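Local coordinates for protein cycloalternan-forming enzyme (Listeria monocytogenes serovar 1/2a, PDB 5F7U) that belongs to glycoside hydrolase family 31 and combines a TIM-barrel domain with several beta-rich domains, including a family 6 carbohydrate-binding module, at residues 23-28 and 36-41; 92-97 and 109-114; 859-864 and 935-940. The protein carries 1 engineered substitution. All blocks are in the same frame, centred on the assembly; numbering follows the deposited sequence.

Contact 1: residues 23-28 and 36-41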
loop_
_atom_site.group_PDB
_atom_site.type_symbol
_atom_site.label_atom_id
_atom_site.label_comp_id
_atom_site.label_asym_id
_atom_site.label_seq_id
_atom_site.Cartn_x
_atom_site.Cartn_y
_atom_site.Cartn_z
ATOM N N THR A 23 13.622 34.953 8.118
ATOM C CA THR A 23 14.955 35.547 7.929
ATOM C C THR A 23 15.736 34.850 6.813
ATOM O O THR A 23 16.977 34.727 6.873
ATOM C CB THR A 23 15.767 35.518 9.229
ATOM O OG1 THR A 23 15.814 34.171 9.738
ATOM C CG2 THR A 23 15.135 36.471 10.274
ATOM N N GLU A 24 15.001 34.438 5.782
ATOM C CA GLU A 24 15.563 33.687 4.639
ATOM C C GLU A 24 15.857 34.603 3.455
ATOM O O GLU A 24 15.475 35.785 3.444
ATOM C CB GLU A 24 14.575 32.616 4.176
ATOM C CG GLU A 24 14.314 31.514 5.195
ATOM C CD GLU A 24 13.566 30.318 4.613
ATOM O OE1 GLU A 24 13.433 30.214 3.358
ATOM O OE2 GLU A 24 13.125 29.469 5.421
ATOM N N ARG A 25 16.530 34.041 2.456
ATOM C CA ARG A 25 16.693 34.680 1.156
ATOM C C ARG A 25 15.593 34.176 0.228
ATOM O O ARG A 25 15.257 32.988 0.249
ATOM C CB ARG A 25 18.050 34.310 0.586
ATOM C CG ARG A 25 18.253 34.721 -0.869
ATOM C CD ARG A 25 19.696 34.470 -1.254
ATOM N NE ARG A 25 19.990 33.034 -1.414
ATOM C CZ ARG A 25 21.087 32.443 -0.954
ATOM N NH1 ARG A 25 21.299 31.168 -1.232
ATOM N NH2 ARG A 25 21.968 33.115 -0.207
ATOM N N SER A 26 15.033 35.068 -0.578
ATOM C CA SER A 26 13.988 34.667 -1.526
ATOM C C SER A 26 14.287 35.243 -2.912
ATOM O O SER A 26 14.505 36.457 -3.015
ATOM C CB SER A 26 12.604 35.108 -1.036
ATOM O OG SER A 26 11.598 34.675 -1.954
ATOM N N PRO A 27 14.358 34.406 -3.964
ATOM C CA PRO A 27 14.331 32.937 -3.894
ATOM C C PRO A 27 15.542 32.371 -3.172
ATOM O O PRO A 27 16.602 33.001 -3.147
ATOM C CB PRO A 27 14.404 32.503 -5.362
ATOM C CG PRO A 27 14.407 33.746 -6.189
ATOM C CD PRO A 27 14.789 34.886 -5.287
ATOM N N ARG A 28 15.410 31.165 -2.616
ATOM C CA ARG A 28 16.555 30.519 -1.958
ATOM C C ARG A 28 17.729 30.338 -2.928
ATOM O O ARG A 28 18.872 30.611 -2.572
ATOM C CB ARG A 28 16.133 29.166 -1.364
ATOM C CG ARG A 28 15.243 29.328 -0.129
ATOM C CD ARG A 28 14.789 27.959 0.358
ATOM N NE ARG A 28 13.888 28.069 1.506
ATOM C CZ ARG A 28 13.014 27.134 1.884
ATOM N NH1 ARG A 28 12.866 25.996 1.183
ATOM N NH2 ARG A 28 12.272 27.348 2.978
ATOM N N VAL A 36 16.294 39.320 -5.974
ATOM C CA VAL A 36 16.763 38.609 -4.775
ATOM C C VAL A 36 16.547 39.498 -3.556
ATOM O O VAL A 36 17.092 40.606 -3.471
ATOM C CB VAL A 36 18.242 38.195 -4.890
ATOM C CG1 VAL A 36 18.710 37.446 -3.631
ATOM C CG2 VAL A 36 18.466 37.342 -6.143
ATOM N N ILE A 37 15.720 39.008 -2.636
ATOM C CA ILE A 37 15.436 39.699 -1.374
ATOM C C ILE A 37 16.044 38.952 -0.201
ATOM O O ILE A 37 15.933 37.715 -0.108
ATOM C CB ILE A 37 13.905 39.840 -1.134
ATOM C CG1 ILE A 37 13.232 40.612 -2.288
ATOM C CG2 ILE A 37 13.593 40.487 0.231
ATOM C CD1 ILE A 37 13.661 42.060 -2.431
ATOM N N LEU A 38 16.653 39.710 0.708
ATOM C CA LEU A 38 17.179 39.163 1.959
ATOM C C LEU A 38 16.362 39.646 3.142
ATOM O O LEU A 38 16.232 40.854 3.377
ATOM C CB LEU A 38 18.649 39.536 2.149
ATOM C CG LEU A 38 19.599 39.366 0.976
ATOM C CD1 LEU A 38 20.964 39.922 1.387
ATOM C CD2 LEU A 38 19.726 37.904 0.558
ATOM N N ASN A 39 15.810 38.690 3.877
ATOM C CA ASN A 39 15.070 38.994 5.102
ATOM C C ASN A 39 15.989 38.863 6.305
ATOM O O ASN A 39 16.587 37.814 6.513
ATOM C CB ASN A 39 13.851 38.086 5.214
ATOM C CG ASN A 39 12.888 38.309 4.072
ATOM O OD1 ASN A 39 12.222 39.336 4.030
ATOM N ND2 ASN A 39 12.862 37.385 3.101
ATOM N N ILE A 40 16.089 39.942 7.077
ATOM C CA ILE A 40 17.058 40.049 8.183
ATOM C C ILE A 40 16.340 40.484 9.454
ATOM O O ILE A 40 15.448 41.326 9.386
ATOM C CB ILE A 40 18.137 41.106 7.811
ATOM C CG1 ILE A 40 18.812 40.724 6.478
ATOM C CG2 ILE A 40 19.164 41.292 8.934
ATOM C CD1 ILE A 40 19.465 41.917 5.769
ATOM N N THR A 41 16.725 39.932 10.615
ATOM C CA THR A 41 16.141 40.398 11.883
ATOM C C THR A 41 17.194 41.006 12.785
ATOM O O THR A 41 18.365 40.613 12.730
ATOM C CB THR A 41 15.326 39.297 12.623
ATOM O OG1 THR A 41 14.485 39.875 13.636
ATOM C CG2 THR A 41 16.205 38.221 13.244
#

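Contact 2: residues 92-97 and 109-114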
loop_
_atom_site.group_PDB
_atom_site.type_symbol
_atom_site.label_atom_id
_atom_site.label_comp_id
_atom_site.label_asym_id
_atom_site.label_seq_id
_atom_site.Cartn_x
_atom_site.Cartn_y
_atom_site.Cartn_z
ATOM N N ILE A 92 27.466 35.574 -6.303
ATOM C CA ILE A 92 27.207 36.630 -5.326
ATOM C C ILE A 92 27.613 36.149 -3.943
ATOM O O ILE A 92 27.213 35.058 -3.535
ATOM C CB ILE A 92 25.714 37.049 -5.350
ATOM C CG1 ILE A 92 25.222 37.374 -6.791
ATOM C CG2 ILE A 92 25.418 38.141 -4.328
ATOM C CD1 ILE A 92 26.094 38.259 -7.649
ATOM N N THR A 93 28.399 36.959 -3.229
ATOM C CA THR A 93 28.748 36.668 -1.831
ATOM C C THR A 93 28.392 37.868 -0.956
ATOM O O THR A 93 28.761 38.993 -1.290
ATOM C CB THR A 93 30.235 36.294 -1.696
ATOM O OG1 THR A 93 30.489 35.099 -2.461
ATOM C CG2 THR A 93 30.627 36.050 -0.229
ATOM N N TYR A 94 27.688 37.630 0.150
ATOM C CA TYR A 94 27.216 38.744 0.991
ATOM C C TYR A 94 27.273 38.428 2.474
ATOM O O TYR A 94 27.243 37.264 2.876
ATOM C CB TYR A 94 25.786 39.180 0.586
ATOM C CG TYR A 94 24.700 38.151 0.878
ATOM C CD1 TYR A 94 24.026 38.148 2.111
ATOM C CD2 TYR A 94 24.348 37.182 -0.073
ATOM C CE1 TYR A 94 23.041 37.194 2.394
ATOM C CE2 TYR A 94 23.366 36.224 0.207
ATOM C CZ TYR A 94 22.720 36.242 1.440
ATOM O OH TYR A 94 21.727 35.306 1.713
ATOM N N THR A 95 27.317 39.492 3.274
ATOM C CA THR A 95 27.278 39.428 4.725
ATOM C C THR A 95 26.222 40.447 5.140
ATOM O O THR A 95 26.220 41.584 4.663
ATOM C CB THR A 95 28.662 39.784 5.316
ATOM O OG1 THR A 95 29.633 38.835 4.860
ATOM C CG2 THR A 95 28.663 39.790 6.856
ATOM N N THR A 96 25.297 40.028 5.994
ATOM C CA THR A 96 24.261 40.938 6.494
ATOM C C THR A 96 24.738 41.512 7.814
ATOM O O THR A 96 25.384 40.808 8.589
ATOM C CB THR A 96 22.892 40.234 6.623
ATOM O OG1 THR A 96 23.034 39.079 7.454
ATOM C CG2 THR A 96 22.409 39.814 5.239
ATOM N N LYS A 97 24.451 42.792 8.052
ATOM C CA LYS A 97 24.981 43.507 9.224
ATOM C C LYS A 97 23.946 44.393 9.889
ATOM O O LYS A 97 23.106 44.983 9.212
ATOM C CB LYS A 97 26.196 44.377 8.859
ATOM C CG LYS A 97 27.379 43.576 8.354
ATOM C CD LYS A 97 28.650 44.396 8.395
ATOM C CE LYS A 97 29.843 43.496 8.166
ATOM N NZ LYS A 97 31.088 44.316 8.260
ATOM N N GLY A 109 26.910 35.542 7.966
ATOM C CA GLY A 109 27.577 35.205 6.709
ATOM C C GLY A 109 29.074 35.039 6.857
ATOM O O GLY A 109 29.558 34.951 7.992
ATOM N N PRO A 110 29.823 35.031 5.745
ATOM C CA PRO A 110 29.304 35.275 4.389
ATOM C C PRO A 110 28.484 34.119 3.810
ATOM O O PRO A 110 28.648 32.983 4.235
ATOM C CB PRO A 110 30.583 35.445 3.557
ATOM C CG PRO A 110 31.606 34.651 4.294
ATOM C CD PRO A 110 31.292 34.853 5.747
ATOM N N PHE A 111 27.602 34.444 2.867
ATOM C CA PHE A 111 26.814 33.458 2.122
ATOM C C PHE A 111 27.039 33.646 0.625
ATOM O O PHE A 111 27.109 34.783 0.130
ATOM C CB PHE A 111 25.318 33.613 2.441
ATOM C CG PHE A 111 24.998 33.569 3.909
ATOM C CD1 PHE A 111 25.051 32.359 4.623
ATOM C CD2 PHE A 111 24.629 34.737 4.584
ATOM C CE1 PHE A 111 24.730 32.324 5.986
ATOM C CE2 PHE A 111 24.303 34.705 5.950
ATOM C CZ PHE A 111 24.351 33.497 6.643
ATOM N N THR A 112 27.179 32.541 -0.097
ATOM C CA THR A 112 27.410 32.621 -1.536
ATOM C C THR A 112 26.261 31.962 -2.269
ATOM O O THR A 112 25.758 30.935 -1.814
ATOM C CB THR A 112 28.773 31.985 -1.924
ATOM O OG1 THR A 112 29.837 32.729 -1.319
ATOM C CG2 THR A 112 28.993 31.942 -3.473
ATOM N N PHE A 113 25.825 32.565 -3.379
ATOM C CA PHE A 113 24.961 31.848 -4.328
ATOM C C PHE A 113 25.441 32.050 -5.749
ATOM O O PHE A 113 26.106 33.055 -6.054
ATOM C CB PHE A 113 23.454 32.184 -4.161
ATOM C CG PHE A 113 23.078 33.636 -4.429
ATOM C CD1 PHE A 113 22.746 34.081 -5.717
ATOM C CD2 PHE A 113 22.985 34.546 -3.369
ATOM C CE1 PHE A 113 22.358 35.406 -5.936
ATOM C CE2 PHE A 113 22.591 35.870 -3.572
ATOM C CZ PHE A 113 22.280 36.307 -4.863
ATOM N N TYR A 114 25.135 31.069 -6.595
ATOM C CA TYR A 114 25.535 31.088 -7.995
ATOM C C TYR A 114 24.271 31.133 -8.842
ATOM O O TYR A 114 23.395 30.279 -8.706
ATOM C CB TYR A 114 26.365 29.855 -8.351
ATOM C CG TYR A 114 27.544 29.624 -7.434
ATOM C CD1 TYR A 114 28.798 30.192 -7.712
ATOM C CD2 TYR A 114 27.416 28.810 -6.288
ATOM C CE1 TYR A 114 29.878 29.975 -6.860
ATOM C CE2 TYR A 114 28.494 28.588 -5.447
ATOM C CZ TYR A 114 29.716 29.167 -5.740
ATOM O OH TYR A 114 30.787 28.930 -4.895
#

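Contact 3: residues 859-864 and 935-940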
loop_
_atom_site.group_PDB
_atom_site.type_symbol
_atom_site.label_atom_id
_atom_site.label_comp_id
_atom_site.label_asym_id
_atom_site.label_seq_id
_atom_site.Cartn_x
_atom_site.Cartn_y
_atom_site.Cartn_z
ATOM N N ALA A 859 -18.411 -29.762 -19.252
ATOM C CA ALA A 859 -18.936 -30.237 -20.521
ATOM C C ALA A 859 -19.061 -31.767 -20.527
ATOM O O ALA A 859 -19.934 -32.322 -21.206
ATOM C CB ALA A 859 -18.055 -29.760 -21.658
ATOM N N ASN A 860 -18.205 -32.430 -19.743
ATOM C CA ASN A 860 -18.281 -33.880 -19.522
ATOM C C ASN A 860 -18.661 -34.242 -18.074
ATOM O O ASN A 860 -18.411 -35.355 -17.603
ATOM C CB ASN A 860 -16.972 -34.530 -19.963
ATOM C CG ASN A 860 -16.753 -34.412 -21.455
ATOM O OD1 ASN A 860 -17.376 -35.128 -22.241
ATOM N ND2 ASN A 860 -15.872 -33.500 -21.859
ATOM N N GLU A 861 -19.278 -33.267 -17.397
ATOM C CA GLU A 861 -19.759 -33.367 -16.017
ATOM C C GLU A 861 -18.696 -33.823 -15.014
ATOM O O GLU A 861 -18.958 -34.663 -14.164
ATOM C CB GLU A 861 -21.070 -34.168 -15.916
ATOM C CG GLU A 861 -22.250 -33.482 -16.613
ATOM C CD GLU A 861 -23.611 -34.105 -16.325
ATOM O OE1 GLU A 861 -24.641 -33.440 -16.625
ATOM O OE2 GLU A 861 -23.665 -35.255 -15.829
ATOM N N LYS A 862 -17.511 -33.226 -15.112
ATOM C CA LYS A 862 -16.351 -33.633 -14.317
ATOM C C LYS A 862 -15.550 -32.427 -13.846
ATOM O O LYS A 862 -15.451 -31.438 -14.545
ATOM C CB LYS A 862 -15.467 -34.528 -15.184
ATOM C CG LYS A 862 -14.303 -35.179 -14.466
ATOM C CD LYS A 862 -13.575 -36.134 -15.410
ATOM C CE LYS A 862 -14.457 -37.309 -15.789
ATOM N NZ LYS A 862 -13.761 -38.273 -16.698
ATOM N N VAL A 863 -15.032 -32.510 -12.623
ATOM C CA VAL A 863 -14.011 -31.585 -12.141
ATOM C C VAL A 863 -12.945 -32.485 -11.536
ATOM O O VAL A 863 -13.257 -33.367 -10.738
ATOM C CB VAL A 863 -14.551 -30.582 -11.094
ATOM C CG1 VAL A 863 -13.420 -29.743 -10.493
ATOM C CG2 VAL A 863 -15.550 -29.625 -11.733
ATOM N N SER A 864 -11.698 -32.265 -11.927
ATOM C CA SER A 864 -10.595 -33.045 -11.378
ATOM C C SER A 864 -9.688 -32.148 -10.562
ATOM O O SER A 864 -9.417 -31.013 -10.949
ATOM C CB SER A 864 -9.823 -33.739 -12.495
ATOM O OG SER A 864 -10.706 -34.543 -13.263
ATOM N N GLY A 935 -20.431 -36.322 -12.483
ATOM C CA GLY A 935 -21.827 -35.923 -12.584
ATOM C C GLY A 935 -22.117 -34.504 -12.134
ATOM O O GLY A 935 -23.257 -34.196 -11.786
ATOM N N VAL A 936 -21.102 -33.643 -12.155
ATOM C CA VAL A 936 -21.246 -32.248 -11.680
ATOM C C VAL A 936 -21.399 -31.253 -12.817
ATOM O O VAL A 936 -20.792 -31.404 -13.870
ATOM C CB VAL A 936 -20.046 -31.788 -10.827
ATOM C CG1 VAL A 936 -20.017 -32.548 -9.508
ATOM C CG2 VAL A 936 -18.728 -31.957 -11.590
ATOM N N ASN A 937 -22.209 -30.228 -12.581
ATOM C CA ASN A 937 -22.283 -29.081 -13.471
ATOM C C ASN A 937 -21.898 -27.806 -12.764
ATOM O O ASN A 937 -21.713 -27.810 -11.545
ATOM C CB ASN A 937 -23.673 -28.977 -14.072
ATOM C CG ASN A 937 -23.870 -29.991 -15.160
ATOM O OD1 ASN A 937 -23.197 -29.939 -16.194
ATOM N ND2 ASN A 937 -24.781 -30.908 -14.946
ATOM N N HIS A 938 -21.728 -26.736 -13.538
ATOM C CA HIS A 938 -21.561 -25.396 -12.959
ATOM C C HIS A 938 -22.647 -25.182 -11.906
ATOM O O HIS A 938 -23.789 -25.618 -12.091
ATOM C CB HIS A 938 -21.632 -24.319 -14.046
ATOM C CG HIS A 938 -21.348 -22.936 -13.538
ATOM N ND1 HIS A 938 -22.249 -22.223 -12.774
ATOM C CD2 HIS A 938 -20.271 -22.134 -13.697
ATOM C CE1 HIS A 938 -21.734 -21.041 -12.482
ATOM N NE2 HIS A 938 -20.540 -20.960 -13.033
ATOM N N ALA A 939 -22.299 -24.532 -10.789
ATOM C CA ALA A 939 -23.251 -24.387 -9.689
ATOM C C ALA A 939 -24.515 -23.652 -10.140
ATOM O O ALA A 939 -24.459 -22.876 -11.100
ATOM C CB ALA A 939 -22.607 -23.669 -8.513
ATOM N N PRO A 940 -25.661 -23.893 -9.461
ATOM C CA PRO A 940 -26.888 -23.261 -9.930
ATOM C C PRO A 940 -26.850 -21.736 -9.819
ATOM O O PRO A 940 -26.102 -21.184 -8.990
ATOM C CB PRO A 940 -27.959 -23.793 -8.965
ATOM C CG PRO A 940 -27.393 -25.074 -8.442
ATOM C CD PRO A 940 -25.921 -24.817 -8.341
HETATM O O HOH W 1 -18.771 -37.510 -14.931
HETATM O O HOH W 2 -25.616 -35.175 -13.046
#

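Contact 1: residues 23-28 and 36-41
The short strand 25-26 and its flanks run antiparallel to residues 36-41, the two directions differing by 172°. Ser26 and Ile37 are the hydrogen-bonded pair. Ser26 N gives to Ile37 O at 2.8 Å and Ile37 N to Ser26 O at 2.9 Å, both nearly along the C=O axis. Arg25 and Leu38 form the adjacent non-hydrogen-bonded pair. Beyond it, Glu24 O accepts two bonds from one residue, from Asn39 N at 3.0 Å and Asn39 ND2 at 3.1 Å. Both donors sit above the carbonyl plane. Asn39 CG is anti to its carbonyl carbon (chi1 -62°), so the amide lies beside its own backbone N and meets the same oxygen. Asn39 OD1 is bound by Lys80. The segments are the arms of a beta hairpin in the N-terminal domain, a member of the E-set clan of immunoglobulin-like beta folds. On the Arg25 and Leu38 face, the Arg25 chain lies alongside its neighbours. Arg25 CG is 3.8 Å from Leu38 CD2 and 3.9 Å from Val36 CG1. The chain then bends at chi3 (73°), and NE and NH1 grip Arg28 O side-on, while NH2 reaches Tyr94 OH. At the far end the Thr23 and Thr41 side chains cross obliquely, with Thr23 CG2 3.6 Å from Thr41 CG2. Thr41 OG1 turns instead to Thr77 O and Asn76 ND2.

Contact 2: residues 92-97 and 109-114
Two hydrogen-bonded pairs, Ile92 with Phe113 and Tyr94 with Phe111, hold the arms of an antiparallel beta hairpin together. Each pair makes two backbone bonds. The shortest of the four is Phe111 N to Tyr94 O, 2.8 Å, lying in the carbonyl plane. Aromatic side chains share the face of these pairs. Phe113 CG sits in the crowded position between its backbone N and carbonyl carbon (chi1 63°). This turns a face of the Phe113 ring to Ile92, whose CB is 3.8 Å from the ring centroid, a CH-pi contact. Tyr94 takes the same crowded torsion (chi1 68°). Phe111 CB lies over one face of the Tyr94 ring, 4.1 Å from its centroid, toward the rim. The Phe111 and Tyr94 rings meet obliquely, with planes 50° apart and Tyr94 CE1 3.7 Å from Phe111 CD2. Tyr94 CE2 comes to the edge of the Phe113 ring, 3.9 Å from Phe113 CE2, so Tyr94 is set between the two phenylalanines. Further out, Leu38 and Val36 of strand 36-43 pack against Tyr94 and Phe113 respectively. This joins the hairpin to the strands facing it, as in a beta sandwich. Tyr94 OH is hydrogen-bonded to His9 NE2, and the His9 ring also meets the Phe111 ring. The peptide before Pro110 is cis, and Gly109 CA lies over a face of the Phe111 ring. On the other face of the hairpin, Thr93 OG1 and Thr112 OG1 are hydrogen-bonded at 2.7 Å, each hydroxyl standing beside its own backbone N.

Contact 3: residues 859-864 and 935-940
Glu861 has a left-handed backbone (phi 54°, psi 46°) and, with Lys862, faces Asp857 in a G1 beta bulge. Its carbonyl oxygen points to residues 935-936. Val936 N gives to Glu861 O at 3.1 Å, from well above the carbonyl plane. Gly935 N adds a weak, bent bond to the same Glu861 O at 2.8 Å. In return Glu861 CA lies 3.1 Å from Val936 O as a CA-H...O contact. That oxygen is buried and has no hydrogen-bond partner in the model. The Glu861 side chain is extended beyond CG and crosses Asn937 obliquely. Asn937 ND2 gives to Glu861 OE1 at 3.0 Å. The donor stands above the carboxylate plane, and the carboxylate and amide planes are 81° apart. A water gives to Gly935 O at 2.8 Å and weakly to Glu861 OE2. Beside these polar contacts, Val936 CG2 meets Val863 CG2 at 3.9 Å, the side chains crossing near a right angle. The contact lies at the end of strand 929-934, which pairs with strand 862-867. The chain then leaves the sheet, and Asn937 packs on Val1060 and Lys1062 of strand 1054-1062.

From the N terminus, contact 1 comes first and closes the short loop 29-35 between its two strands. Contact 2 follows in series and closes the hairpin turn within 98-108. Neither nests in the other, but they touch in space, with centres about 11 Å apart. Ile40 of contact 1 packs on Thr96 of contact 2, so the two hairpins join in one N-terminal beta domain. Contact 3 closes a much later span of 70 residues, nearly half of them strand. It ties the start of strand 862-867 to the loop after strand 929-934, which leads on to strand 941-942 and the carbohydrate-binding module. Its centre is about 78 Å from that of contact 1, on the opposite side of the chain's centre.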